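Local atomic coordinates of ethylbenzene dehydrogenase alpha-subunit (PDB entry 2IVF), a protein that carries molybdenum, two pterin guanine nucleotide ligands and an iron/sulfur cluster as the alpha-subunit of an enzyme of the molybdopterin oxidoreductase family. Residues D118-N123 with Y265-E270; L331-R336 with K354-F359; S484-V489 with M773-S778; F843-G848 with K914-Y919. All coordinates share one frame; numbering follows the deposited sequence.

Contact 1 (D118-N123 with Y265-E270)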
# COMPACT_ATOMS: atom_id res chain seq x y z
N ASP A 118 -5.32 12.16 -27.11
CA ASP A 118 -6.47 11.31 -26.93
C ASP A 118 -6.45 10.47 -25.66
O ASP A 118 -7.43 9.82 -25.35
CB ASP A 118 -6.60 10.36 -28.14
CG ASP A 118 -6.80 11.08 -29.44
OD1 ASP A 118 -7.60 12.05 -29.49
OD2 ASP A 118 -6.14 10.67 -30.43
N TYR A 119 -5.33 10.42 -24.96
CA TYR A 119 -5.19 9.54 -23.84
C TYR A 119 -5.14 10.33 -22.53
O TYR A 119 -4.92 11.55 -22.53
CB TYR A 119 -3.91 8.67 -24.00
CG TYR A 119 -4.07 7.58 -25.05
CD1 TYR A 119 -3.84 7.86 -26.41
CD2 TYR A 119 -4.42 6.29 -24.71
CE1 TYR A 119 -3.97 6.88 -27.37
CE2 TYR A 119 -4.56 5.28 -25.69
CZ TYR A 119 -4.31 5.60 -27.04
OH TYR A 119 -4.44 4.66 -28.06
N VAL A 120 -5.34 9.62 -21.43
CA VAL A 120 -5.25 10.18 -20.11
C VAL A 120 -3.79 10.20 -19.71
O VAL A 120 -3.02 9.27 -20.02
CB VAL A 120 -6.05 9.34 -19.09
CG1 VAL A 120 -5.86 9.90 -17.65
CG2 VAL A 120 -7.55 9.22 -19.53
N ASP A 121 -3.40 11.27 -19.02
CA ASP A 121 -2.04 11.36 -18.50
C ASP A 121 -1.86 10.44 -17.30
O ASP A 121 -2.77 9.69 -16.89
CB ASP A 121 -1.63 12.83 -18.22
CG ASP A 121 -2.45 13.51 -17.10
OD1 ASP A 121 -2.89 12.81 -16.16
OD2 ASP A 121 -2.67 14.76 -17.15
N TYR A 122 -0.62 10.41 -16.80
CA TYR A 122 -0.27 9.49 -15.72
C TYR A 122 -0.35 10.22 -14.35
O TYR A 122 -0.02 9.62 -13.32
CB TYR A 122 1.12 8.92 -15.90
CG TYR A 122 1.27 7.82 -16.91
CD1 TYR A 122 1.29 8.10 -18.25
CD2 TYR A 122 1.45 6.48 -16.51
CE1 TYR A 122 1.45 7.09 -19.20
CE2 TYR A 122 1.61 5.45 -17.47
CZ TYR A 122 1.62 5.77 -18.79
OH TYR A 122 1.78 4.81 -19.76
N ASN A 123 -0.77 11.48 -14.35
CA ASN A 123 -0.68 12.30 -13.16
C ASN A 123 -1.74 11.95 -12.11
O ASN A 123 -2.85 11.57 -12.48
CB ASN A 123 -0.84 13.74 -13.54
CG ASN A 123 0.33 14.23 -14.34
OD1 ASN A 123 1.47 13.87 -14.05
ND2 ASN A 123 0.07 15.04 -15.34
N TYR A 265 -3.86 2.73 -11.08
CA TYR A 265 -5.22 2.16 -10.96
C TYR A 265 -6.24 2.98 -11.75
O TYR A 265 -7.20 2.42 -12.35
CB TYR A 265 -5.60 2.17 -9.49
CG TYR A 265 -6.97 1.66 -9.13
CD1 TYR A 265 -8.07 2.48 -9.17
CD2 TYR A 265 -7.13 0.40 -8.58
CE1 TYR A 265 -9.31 2.05 -8.80
CE2 TYR A 265 -8.40 -0.04 -8.16
CZ TYR A 265 -9.46 0.80 -8.25
OH TYR A 265 -10.72 0.46 -7.81
N HIS A 266 -6.06 4.29 -11.72
CA HIS A 266 -6.99 5.21 -12.39
C HIS A 266 -7.29 4.86 -13.84
O HIS A 266 -8.43 5.09 -14.31
CB HIS A 266 -6.47 6.64 -12.29
CG HIS A 266 -5.28 6.95 -13.14
ND1 HIS A 266 -5.39 7.44 -14.42
CD2 HIS A 266 -3.95 6.93 -12.86
CE1 HIS A 266 -4.19 7.68 -14.90
NE2 HIS A 266 -3.29 7.36 -13.99
N PHE A 267 -6.31 4.31 -14.54
CA PHE A 267 -6.51 3.90 -15.95
C PHE A 267 -7.62 2.82 -16.04
O PHE A 267 -8.39 2.81 -16.99
CB PHE A 267 -5.20 3.39 -16.57
CG PHE A 267 -4.22 4.48 -16.89
CD1 PHE A 267 -4.45 5.35 -17.94
CD2 PHE A 267 -3.03 4.57 -16.19
CE1 PHE A 267 -3.55 6.34 -18.26
CE2 PHE A 267 -2.10 5.58 -16.50
CZ PHE A 267 -2.33 6.43 -17.54
N LEU A 268 -7.69 1.96 -15.04
CA LEU A 268 -8.78 0.98 -14.93
C LEU A 268 -10.14 1.65 -14.70
O LEU A 268 -11.07 1.38 -15.44
CB LEU A 268 -8.49 -0.03 -13.84
CG LEU A 268 -9.52 -1.15 -13.69
CD1 LEU A 268 -9.56 -2.12 -14.94
CD2 LEU A 268 -9.19 -1.95 -12.39
N SER A 269 -10.28 2.53 -13.70
CA SER A 269 -11.56 3.23 -13.54
C SER A 269 -11.95 4.15 -14.67
O SER A 269 -13.13 4.36 -14.95
CB SER A 269 -11.65 4.00 -12.22
OG SER A 269 -10.70 5.03 -12.22
N GLU A 270 -10.96 4.78 -15.30
CA GLU A 270 -11.21 5.65 -16.42
C GLU A 270 -11.56 4.86 -17.69
O GLU A 270 -12.45 5.24 -18.43
CB GLU A 270 -10.00 6.56 -16.60
CG GLU A 270 -9.90 7.48 -15.36
CD GLU A 270 -8.55 8.07 -15.08
OE1 GLU A 270 -7.59 7.74 -15.82
OE2 GLU A 270 -8.48 8.91 -14.12
O HOH W 1 -0.57 6.94 -13.83
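Phe267 turns the edge of its ring into the face of Tyr122 in a T-shaped stack, the planes at 70° and CZ of Phe267 over the centre of the Tyr122 ring. Tyr122 CG lies anti to the carbonyl carbon (chi1 -78°), and chi2 (77°) turns the ring so that a face meets Phe267. His266 lies over a face of Phe267, its CE1 above the ring centre, while Tyr122 is at the edge. His266 ND1 gives an almost straight 2.6 Å hydrogen bond to Glu270 OE1, one helical turn on, and this fixes the imidazole. NE2 of His266 meets a water at 2.8 Å that in turn donates to Tyr122 O. Val120, a compact branched apolar residue, packs beside His266 and Glu270: its CG1 lies 3.3 Å from Glu270 OE1 and 3.9 Å from His266 CE1. The buried Asp121 O finds no hydrogen-bond partner, although His266 CE1 comes within 3.2 Å. Arg233 of the beta-subunit forms salt bridges with both Asp121 OD1 and Glu270 OE2, tying the two segments together from outside. The contact thus sets helix 265-274 against the loop between strand 102-108 and helix 134-137, with Phe670 of strand 670-676 meeting Tyr122 edge-to-face.

Contact 2 (L331-R336 with K354-F359)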
# COMPACT_ATOMS: atom_id res chain seq x y z
N LEU A 331 -3.02 -24.93 -32.84
CA LEU A 331 -4.33 -25.56 -32.95
C LEU A 331 -4.55 -26.31 -34.28
O LEU A 331 -5.19 -27.34 -34.29
CB LEU A 331 -5.49 -24.58 -32.65
CG LEU A 331 -5.58 -23.93 -31.26
CD1 LEU A 331 -7.02 -23.45 -31.05
CD2 LEU A 331 -5.14 -24.81 -30.14
N PRO A 332 -4.05 -25.79 -35.41
CA PRO A 332 -4.16 -26.60 -36.64
C PRO A 332 -3.05 -27.63 -36.88
O PRO A 332 -3.09 -28.29 -37.90
CB PRO A 332 -4.11 -25.55 -37.74
CG PRO A 332 -3.23 -24.52 -37.19
CD PRO A 332 -3.55 -24.43 -35.72
N LEU A 333 -2.07 -27.77 -35.99
CA LEU A 333 -0.98 -28.71 -36.27
C LEU A 333 -1.47 -30.11 -35.96
O LEU A 333 -2.25 -30.32 -35.02
CB LEU A 333 0.28 -28.40 -35.49
CG LEU A 333 0.99 -27.10 -35.87
CD1 LEU A 333 2.21 -26.87 -34.99
CD2 LEU A 333 1.43 -27.08 -37.35
N LEU A 334 -0.99 -31.06 -36.75
CA LEU A 334 -1.43 -32.44 -36.66
C LEU A 334 -0.65 -33.24 -35.64
O LEU A 334 0.58 -33.12 -35.50
CB LEU A 334 -1.31 -33.10 -38.01
CG LEU A 334 -2.20 -32.57 -39.13
CD1 LEU A 334 -1.77 -33.29 -40.44
CD2 LEU A 334 -3.68 -32.83 -38.83
N VAL A 335 -1.41 -34.07 -34.93
CA VAL A 335 -0.93 -34.90 -33.87
C VAL A 335 -1.31 -36.32 -34.22
O VAL A 335 -2.37 -36.57 -34.79
CB VAL A 335 -1.54 -34.46 -32.50
CG1 VAL A 335 -1.04 -35.35 -31.40
CG2 VAL A 335 -1.17 -33.04 -32.21
N ARG A 336 -0.40 -37.24 -33.94
CA ARG A 336 -0.55 -38.64 -34.23
C ARG A 336 -1.45 -39.25 -33.17
O ARG A 336 -1.27 -38.99 -31.98
CB ARG A 336 0.82 -39.33 -34.19
CG ARG A 336 1.79 -38.88 -35.29
CD ARG A 336 3.15 -39.55 -35.19
NE ARG A 336 3.06 -41.00 -35.13
CZ ARG A 336 4.09 -41.84 -35.27
NH1 ARG A 336 5.31 -41.40 -35.52
NH2 ARG A 336 3.89 -43.13 -35.15
N LYS A 354 11.31 -31.58 -36.10
CA LYS A 354 10.53 -30.45 -35.65
C LYS A 354 9.84 -29.76 -36.83
O LYS A 354 9.41 -28.63 -36.70
CB LYS A 354 11.42 -29.51 -34.85
CG LYS A 354 11.92 -30.16 -33.54
CD LYS A 354 11.98 -29.21 -32.39
CE LYS A 354 13.15 -28.26 -32.47
NZ LYS A 354 13.08 -27.26 -31.36
N GLN A 355 9.76 -30.44 -37.98
CA GLN A 355 8.93 -29.96 -39.07
C GLN A 355 7.55 -30.57 -38.90
O GLN A 355 7.37 -31.79 -38.90
CB GLN A 355 9.53 -30.32 -40.42
CG GLN A 355 8.65 -29.97 -41.64
CD GLN A 355 8.39 -28.47 -41.78
OE1 GLN A 355 9.29 -27.71 -42.11
NE2 GLN A 355 7.16 -28.05 -41.55
N PHE A 356 6.55 -29.72 -38.76
CA PHE A 356 5.21 -30.18 -38.45
C PHE A 356 4.24 -29.90 -39.59
O PHE A 356 4.65 -29.33 -40.63
CB PHE A 356 4.74 -29.61 -37.13
CG PHE A 356 5.66 -29.90 -36.00
CD1 PHE A 356 6.06 -31.19 -35.70
CD2 PHE A 356 6.13 -28.88 -35.20
CE1 PHE A 356 6.90 -31.44 -34.66
CE2 PHE A 356 6.97 -29.15 -34.14
CZ PHE A 356 7.34 -30.43 -33.87
N TYR A 357 2.99 -30.34 -39.42
CA TYR A 357 2.03 -30.33 -40.52
C TYR A 357 0.69 -29.72 -40.21
O TYR A 357 0.15 -29.88 -39.11
CB TYR A 357 1.79 -31.74 -41.00
CG TYR A 357 2.99 -32.35 -41.69
CD1 TYR A 357 3.13 -32.25 -43.07
CD2 TYR A 357 3.99 -32.97 -40.97
CE1 TYR A 357 4.20 -32.75 -43.69
CE2 TYR A 357 5.07 -33.49 -41.59
CZ TYR A 357 5.17 -33.39 -42.96
OH TYR A 357 6.23 -33.94 -43.61
N PHE A 358 0.18 -29.01 -41.21
CA PHE A 358 -1.23 -28.68 -41.33
C PHE A 358 -1.91 -29.75 -42.19
O PHE A 358 -1.24 -30.56 -42.86
CB PHE A 358 -1.44 -27.36 -42.07
CG PHE A 358 -0.85 -26.15 -41.41
CD1 PHE A 358 -1.11 -25.85 -40.11
CD2 PHE A 358 -0.06 -25.28 -42.13
CE1 PHE A 358 -0.59 -24.70 -39.52
CE2 PHE A 358 0.47 -24.13 -41.55
CZ PHE A 358 0.19 -23.84 -40.24
N PHE A 359 -3.23 -29.75 -42.19
CA PHE A 359 -3.94 -30.49 -43.21
C PHE A 359 -4.60 -29.47 -44.11
O PHE A 359 -5.24 -28.53 -43.63
CB PHE A 359 -4.98 -31.45 -42.64
CG PHE A 359 -5.45 -32.45 -43.65
CD1 PHE A 359 -6.53 -32.17 -44.48
CD2 PHE A 359 -4.78 -33.64 -43.81
CE1 PHE A 359 -6.95 -33.08 -45.43
CE2 PHE A 359 -5.19 -34.56 -44.78
CZ PHE A 359 -6.29 -34.27 -45.59
O HOH W 2 -4.54 -28.21 -40.16
O HOH W 3 2.25 -31.92 -37.28
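Two small beta elements meet where Leu334 touches Tyr357: strand 334-336, an outer strand of a three-stranded antiparallel sheet, and strand 356-360, which pairs with strand 365-369. The short segments run at 111° to one another, so no ladder forms, and one direct backbone hydrogen bond joins them, Leu334 N to Tyr357 O at 2.9 Å. The same carbonyl oxygen takes a CA-H...O contact from Leu333 CA at 3.3 Å. Where the two segments diverge, water fills in for further direct bonds. One water donates to Pro332 O at 2.7 Å and accepts from Phe359 N at 2.9 Å; a second water lies between Leu334 O and Tyr357 N, accepting from the latter. Around these polar links the side chains are apolar, as fits a buried crossing. Pro332 and Phe358 lie side by side and point the same way, CG of the proline 3.5 Å from CE1 of the phenylalanine, while Pro332 O sits at the ring edge in its plane. CD2 of Leu333 reaches that same CE1 of Phe358 at 3.8 Å. Leu334 crosses Tyr357 at about a right angle: chi1 -65° sets CG beside the backbone N, and chi2 173° carries CD1 on, to 3.9 Å from Tyr357 CB; its CD2 branch faces Phe359 CB at 4.3 Å. Beyond the pair, Leu334 also packs on Val398 and Thr400 of strand 395-400 and on Val366 of strand 365-369, Tyr357 rests on helix 345-349, and Phe359 stacks on Phe386 of strand 385-389.

Contact 3 (S484-V489 with M773-S778)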
# COMPACT_ATOMS: atom_id res chain seq x y z
N SER A 484 13.64 -2.89 -19.26
CA SER A 484 15.06 -2.87 -19.49
C SER A 484 15.71 -2.93 -18.15
O SER A 484 15.49 -2.04 -17.33
CB SER A 484 15.50 -1.56 -20.10
OG SER A 484 16.90 -1.61 -20.32
N ASP A 485 16.57 -3.90 -17.95
CA ASP A 485 17.37 -3.94 -16.77
C ASP A 485 18.85 -3.80 -17.15
O ASP A 485 19.72 -4.11 -16.37
CB ASP A 485 17.08 -5.23 -15.99
CG ASP A 485 17.49 -6.48 -16.74
OD1 ASP A 485 17.96 -6.39 -17.91
OD2 ASP A 485 17.33 -7.57 -16.13
N ASP A 486 19.11 -3.24 -18.34
CA ASP A 486 20.47 -3.07 -18.84
C ASP A 486 21.35 -2.31 -17.85
O ASP A 486 22.54 -2.65 -17.64
CB ASP A 486 20.46 -2.36 -20.20
CG ASP A 486 19.78 -3.17 -21.30
OD1 ASP A 486 18.73 -3.77 -21.00
OD2 ASP A 486 20.27 -3.22 -22.43
N ASN A 487 20.76 -1.29 -17.23
CA ASN A 487 21.51 -0.42 -16.31
C ASN A 487 22.11 -1.22 -15.16
O ASN A 487 23.23 -0.97 -14.75
CB ASN A 487 20.67 0.76 -15.79
CG ASN A 487 19.39 0.33 -15.11
OD1 ASN A 487 18.64 -0.47 -15.64
ND2 ASN A 487 19.16 0.83 -13.90
N MET A 488 21.37 -2.23 -14.69
CA MET A 488 21.84 -3.10 -13.63
C MET A 488 22.74 -4.20 -14.14
O MET A 488 23.83 -4.44 -13.56
CB MET A 488 20.65 -3.70 -12.91
CG MET A 488 19.97 -2.71 -12.07
SD MET A 488 18.54 -3.43 -11.29
CE MET A 488 17.24 -3.08 -12.47
N VAL A 489 22.37 -4.88 -15.23
CA VAL A 489 23.20 -6.04 -15.61
C VAL A 489 24.53 -5.64 -16.22
O VAL A 489 25.50 -6.31 -15.97
CB VAL A 489 22.47 -7.10 -16.46
CG1 VAL A 489 21.08 -7.41 -15.85
CG2 VAL A 489 22.36 -6.65 -17.87
N MET A 773 13.29 -1.21 -24.90
CA MET A 773 13.43 -2.22 -23.88
C MET A 773 14.90 -2.64 -23.68
O MET A 773 15.16 -3.64 -22.99
CB MET A 773 12.59 -3.47 -24.26
CG MET A 773 11.07 -3.31 -24.26
SD MET A 773 10.44 -2.77 -22.71
CE MET A 773 8.79 -2.29 -23.21
N GLY A 774 15.84 -1.91 -24.27
CA GLY A 774 17.26 -2.19 -24.11
C GLY A 774 17.66 -3.39 -24.94
O GLY A 774 17.07 -3.64 -25.97
N THR A 775 18.64 -4.16 -24.46
CA THR A 775 19.28 -5.20 -25.27
C THR A 775 19.04 -6.61 -24.71
O THR A 775 19.54 -7.59 -25.27
CB THR A 775 20.81 -4.97 -25.34
OG1 THR A 775 21.35 -4.94 -24.02
CG2 THR A 775 21.14 -3.67 -26.04
N GLY A 776 18.28 -6.72 -23.62
CA GLY A 776 18.09 -8.00 -22.92
C GLY A 776 16.87 -8.69 -23.48
O GLY A 776 16.38 -8.34 -24.55
N VAL A 777 16.36 -9.66 -22.73
CA VAL A 777 15.32 -10.54 -23.23
C VAL A 777 14.09 -9.76 -23.63
O VAL A 777 13.51 -10.03 -24.66
CB VAL A 777 14.93 -11.63 -22.18
CG1 VAL A 777 13.82 -12.51 -22.73
CG2 VAL A 777 16.15 -12.48 -21.83
N SER A 778 13.71 -8.76 -22.84
CA SER A 778 12.51 -7.98 -23.12
C SER A 778 12.47 -7.38 -24.52
O SER A 778 11.41 -7.21 -25.10
CB SER A 778 12.35 -6.85 -22.12
OG SER A 778 12.00 -7.31 -20.85
O HOH W 4 16.66 -5.11 -21.81
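The carboxylate of Asp486 is the flat group that meets Thr775, and it is gripped from both faces and from its edge. Thr775 N reaches the syn lone pair of Asp486 OD2 at 2.8 Å, with a weak second bond to OD1. Thr775 OG1 donates to the same OD2 at 2.6 Å from 36° above the carboxylate plane. From the opposite face, 60° out of the plane, Ser484 OG donates to Asp486 OD1 at 2.9 Å. A water adds a bond to OD1 at 2.6 Å and accepts from Gly776 N. An aspartate suits this place because its two oxygens can gather so many donors, and the start of a helix would probably steady its negative charge. Threonine supplies two donors from one residue: OG1 sits between the backbone N and the carbonyl carbon (chi1 58°), so hydroxyl and amide converge on OD2. Gly774, with a positive phi and no side chain, lets its CA approach Asp486 OD2 to 3.6 Å. Tyr490, one turn beyond Asp486, hydrogen-bonds to Thr775 OG1 through its OH. The contact joins the first turn of helix 486-493 to the loop leading into helix 777-781, with Ile746 of helix 736-749 packing on Asp486.

Contact 4 (F843-G848 with K914-Y919). With MGD (2-amino-5,6-dimercapto-7-methyl-3,7,8a,9-tetrahydro-8-oxa-1,3,9,10-tetraaza-anthracen-4-one guanosine dinucleotide), chain M.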
# COMPACT_ATOMS: atom_id res chain seq x y z
N PHE A 843 -9.71 -24.75 5.05
CA PHE A 843 -9.60 -23.45 4.40
C PHE A 843 -8.49 -23.51 3.37
O PHE A 843 -7.53 -24.25 3.52
CB PHE A 843 -9.32 -22.30 5.37
CG PHE A 843 -10.43 -22.03 6.32
CD1 PHE A 843 -10.58 -22.82 7.45
CD2 PHE A 843 -11.37 -21.01 6.08
CE1 PHE A 843 -11.62 -22.59 8.34
CE2 PHE A 843 -12.41 -20.78 6.97
CZ PHE A 843 -12.53 -21.55 8.10
N LYS A 844 -8.67 -22.74 2.31
CA LYS A 844 -7.60 -22.45 1.36
C LYS A 844 -7.12 -21.04 1.62
O LYS A 844 -7.91 -20.09 1.54
CB LYS A 844 -8.09 -22.62 -0.07
CG LYS A 844 -8.09 -24.05 -0.52
CD LYS A 844 -8.25 -24.08 -2.02
CE LYS A 844 -8.19 -25.46 -2.55
NZ LYS A 844 -8.36 -25.43 -4.02
N ILE A 845 -5.83 -20.91 1.94
CA ILE A 845 -5.30 -19.63 2.31
C ILE A 845 -4.72 -18.95 1.08
O ILE A 845 -3.92 -19.54 0.35
CB ILE A 845 -4.27 -19.76 3.48
CG1 ILE A 845 -3.92 -18.38 4.05
CG2 ILE A 845 -2.99 -20.57 3.06
CD1 ILE A 845 -3.46 -18.50 5.53
N THR A 846 -5.11 -17.71 0.89
CA THR A 846 -4.56 -16.90 -0.15
C THR A 846 -3.92 -15.65 0.47
O THR A 846 -4.06 -15.37 1.68
CB THR A 846 -5.61 -16.50 -1.22
OG1 THR A 846 -6.62 -15.65 -0.66
CG2 THR A 846 -6.27 -17.76 -1.87
N GLY A 847 -3.20 -14.91 -0.36
CA GLY A 847 -2.54 -13.70 0.08
C GLY A 847 -2.60 -12.56 -0.90
O GLY A 847 -3.47 -12.50 -1.77
N GLY A 848 -1.64 -11.67 -0.77
CA GLY A 848 -1.56 -10.54 -1.70
C GLY A 848 -0.55 -9.59 -1.13
O GLY A 848 -0.20 -9.65 0.06
N LYS A 914 -14.64 -20.51 3.14
CA LYS A 914 -13.52 -21.49 3.19
C LYS A 914 -12.28 -20.99 2.46
O LYS A 914 -11.35 -21.72 2.26
CB LYS A 914 -13.94 -22.87 2.69
CG LYS A 914 -15.17 -23.47 3.42
CD LYS A 914 -15.16 -23.30 4.94
CE LYS A 914 -16.53 -23.76 5.58
NZ LYS A 914 -17.65 -22.79 5.20
N GLN A 915 -12.28 -19.72 2.13
CA GLN A 915 -11.05 -19.02 1.79
C GLN A 915 -10.66 -18.27 3.06
O GLN A 915 -11.53 -17.83 3.80
CB GLN A 915 -11.31 -18.02 0.65
CG GLN A 915 -10.11 -17.12 0.26
CD GLN A 915 -10.49 -15.93 -0.58
OE1 GLN A 915 -11.63 -15.55 -0.62
NE2 GLN A 915 -9.50 -15.32 -1.25
N CYS A 916 -9.37 -18.07 3.32
CA CYS A 916 -8.96 -17.00 4.25
C CYS A 916 -7.75 -16.35 3.62
O CYS A 916 -7.06 -16.95 2.77
CB CYS A 916 -8.64 -17.52 5.64
SG CYS A 916 -7.30 -18.78 5.67
N ILE A 917 -7.50 -15.12 4.02
CA ILE A 917 -6.53 -14.28 3.36
C ILE A 917 -5.60 -13.63 4.36
O ILE A 917 -6.06 -13.03 5.35
CB ILE A 917 -7.25 -13.12 2.66
CG1 ILE A 917 -8.35 -13.65 1.73
CG2 ILE A 917 -6.24 -12.23 1.90
CD1 ILE A 917 -9.23 -12.51 1.13
N VAL A 918 -4.30 -13.71 4.09
CA VAL A 918 -3.32 -12.92 4.82
C VAL A 918 -2.42 -12.23 3.81
O VAL A 918 -1.70 -12.89 3.07
CB VAL A 918 -2.45 -13.79 5.78
CG1 VAL A 918 -1.46 -12.92 6.55
CG2 VAL A 918 -3.32 -14.65 6.72
N TYR A 919 -2.54 -10.92 3.72
CA TYR A 919 -1.64 -10.08 2.93
C TYR A 919 -0.41 -10.01 3.78
O TYR A 919 -0.53 -9.93 4.99
CB TYR A 919 -2.22 -8.67 2.83
CG TYR A 919 -3.54 -8.65 2.11
CD1 TYR A 919 -3.59 -8.76 0.74
CD2 TYR A 919 -4.74 -8.47 2.80
CE1 TYR A 919 -4.80 -8.72 0.07
CE2 TYR A 919 -5.94 -8.46 2.14
CZ TYR A 919 -5.96 -8.54 0.79
OH TYR A 919 -7.13 -8.55 0.10
PB MGD M . -1.28 -10.19 -5.58
O1B MGD M . -1.18 -9.07 -4.60
O2B MGD M . -0.70 -11.48 -5.12
O3B MGD M . -0.68 -9.91 -7.01
O3A MGD M . 0.63 -7.72 -6.94
PA MGD M . -0.44 -8.52 -7.82
O1A MGD M . -1.63 -7.66 -7.88
O2A MGD M . 0.17 -8.94 -9.07
O5' MGD M . -2.82 -10.44 -5.96
C5' MGD M . -3.78 -10.64 -4.90
C4' MGD M . -5.09 -11.17 -5.48
O4' MGD M . -4.90 -12.50 -5.95
C3' MGD M . -5.96 -11.34 -4.25
O3' MGD M . -6.71 -10.15 -4.11
C2' MGD M . -6.83 -12.55 -4.63
O2' MGD M . -8.20 -12.12 -4.78
C1' MGD M . -6.24 -13.03 -5.96
N9 MGD M . -6.18 -14.51 -5.96
C8 MGD M . -5.61 -15.32 -5.07
N7 MGD M . -5.74 -16.60 -5.44
C5 MGD M . -6.40 -16.58 -6.63
C6 MGD M . -6.87 -17.53 -7.52
O6 MGD M . -6.76 -18.75 -7.38
N1 MGD M . -7.52 -17.07 -8.67
C2 MGD M . -7.76 -15.71 -8.97
N2 MGD M . -8.43 -15.36 -10.12
N3 MGD M . -7.27 -14.82 -8.10
C4 MGD M . -6.64 -15.23 -6.96
C10 MGD M . 1.87 -8.25 -6.65
C11 MGD M . 2.91 -7.19 -6.93
O11 MGD M . 2.61 -6.10 -6.16
C12 MGD M . 4.36 -7.65 -6.73
S12 MGD M . 4.87 -9.30 -7.10
C13 MGD M . 5.30 -6.76 -6.27
S13 MGD M . 6.94 -7.28 -6.08
C14 MGD M . 4.91 -5.37 -5.91
N15 MGD M . 4.76 -5.34 -4.43
C16 MGD M . 3.87 -4.44 -3.80
C17 MGD M . 3.81 -4.28 -2.44
O17 MGD M . 4.53 -4.95 -1.67
N18 MGD M . 2.88 -3.36 -1.93
C19 MGD M . 2.06 -2.61 -2.72
N19 MGD M . 1.20 -1.76 -2.12
N20 MGD M . 2.13 -2.82 -4.04
C21 MGD M . 3.01 -3.67 -4.58
N22 MGD M . 3.06 -3.86 -5.96
C23 MGD M . 3.53 -5.08 -6.56
O HOH W 5 0.45 -12.51 1.26
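Segments 843-848 and 914-919 pair as parallel strands in register, Lys844 beside Gln915, Ile845 beside Cys916 and Thr846 beside Ile917. They belong to the molybdopterin dinucleotide-binding domain, a member of the double-psi beta-barrel clan. The bonds alternate between the two strands: Lys844 N to Lys914 O, Cys916 N to Lys844 O, Thr846 N to Cys916 O at 2.8 Å, and Val918 N to Thr846 O at 2.9 Å. Further on, a water accepts from Gly848 N and donates to Val918 O. On one face the packing is apolar, consistent with the interior of a double-psi barrel. CG1 of Ile845 meets Cys916 SG at 3.8 Å, and its CD1 meets Val918 CG2 at 4.0 Å. The same sulfur stands oblique to the Phe843 ring, 5.4 Å from SG to the centroid. On the face of Lys844, Gln915, Thr846 and Ile917, Thr846 is the side chain that meets MGD. Gln915, with CG anti to the backbone N (chi1 175°), extends across Thr846 at about a right angle and gives NE2 to Thr846 OG1 at 3.0 Å. NE2 also bonds Asp284, which itself hydrogen-bonds MGD, so Gln915 is probably a second-shell support for the site. Tyr919 turns its ring edge to Gly848. After Thr846 the chain continues as Gly847 and Gly848, whose bare backbone can pass close to the ligand. Thr846 CG2 lies 3.8 Å from N7 of the guanine, and Gly848 CA comes 3.3 Å from the phosphate oxygen O1B of MGD.

In the fold
All four contacts are buried, but each joins different elements. Contact 4 pairs strands that bear on MGD. Contact 1 is closed off by the beta-subunit, whose arginine bridges both of its segments, whereas no other chain touches contacts 2, 3 or 4. Centre to centre, contact 2 is farthest from the chain's middle (about 33 Å) and contact 3 nearest (about 15 Å). The chemistry differs too: an aromatic stack and a histidine-carboxylate bond in contact 1, aliphatic and aromatic packing around one backbone bond in contact 2, a single carboxylate collecting donors in contact 3, and a regular parallel ladder in contact 4. Contacts 3 and 4 lie on opposite sides of the chain's centre.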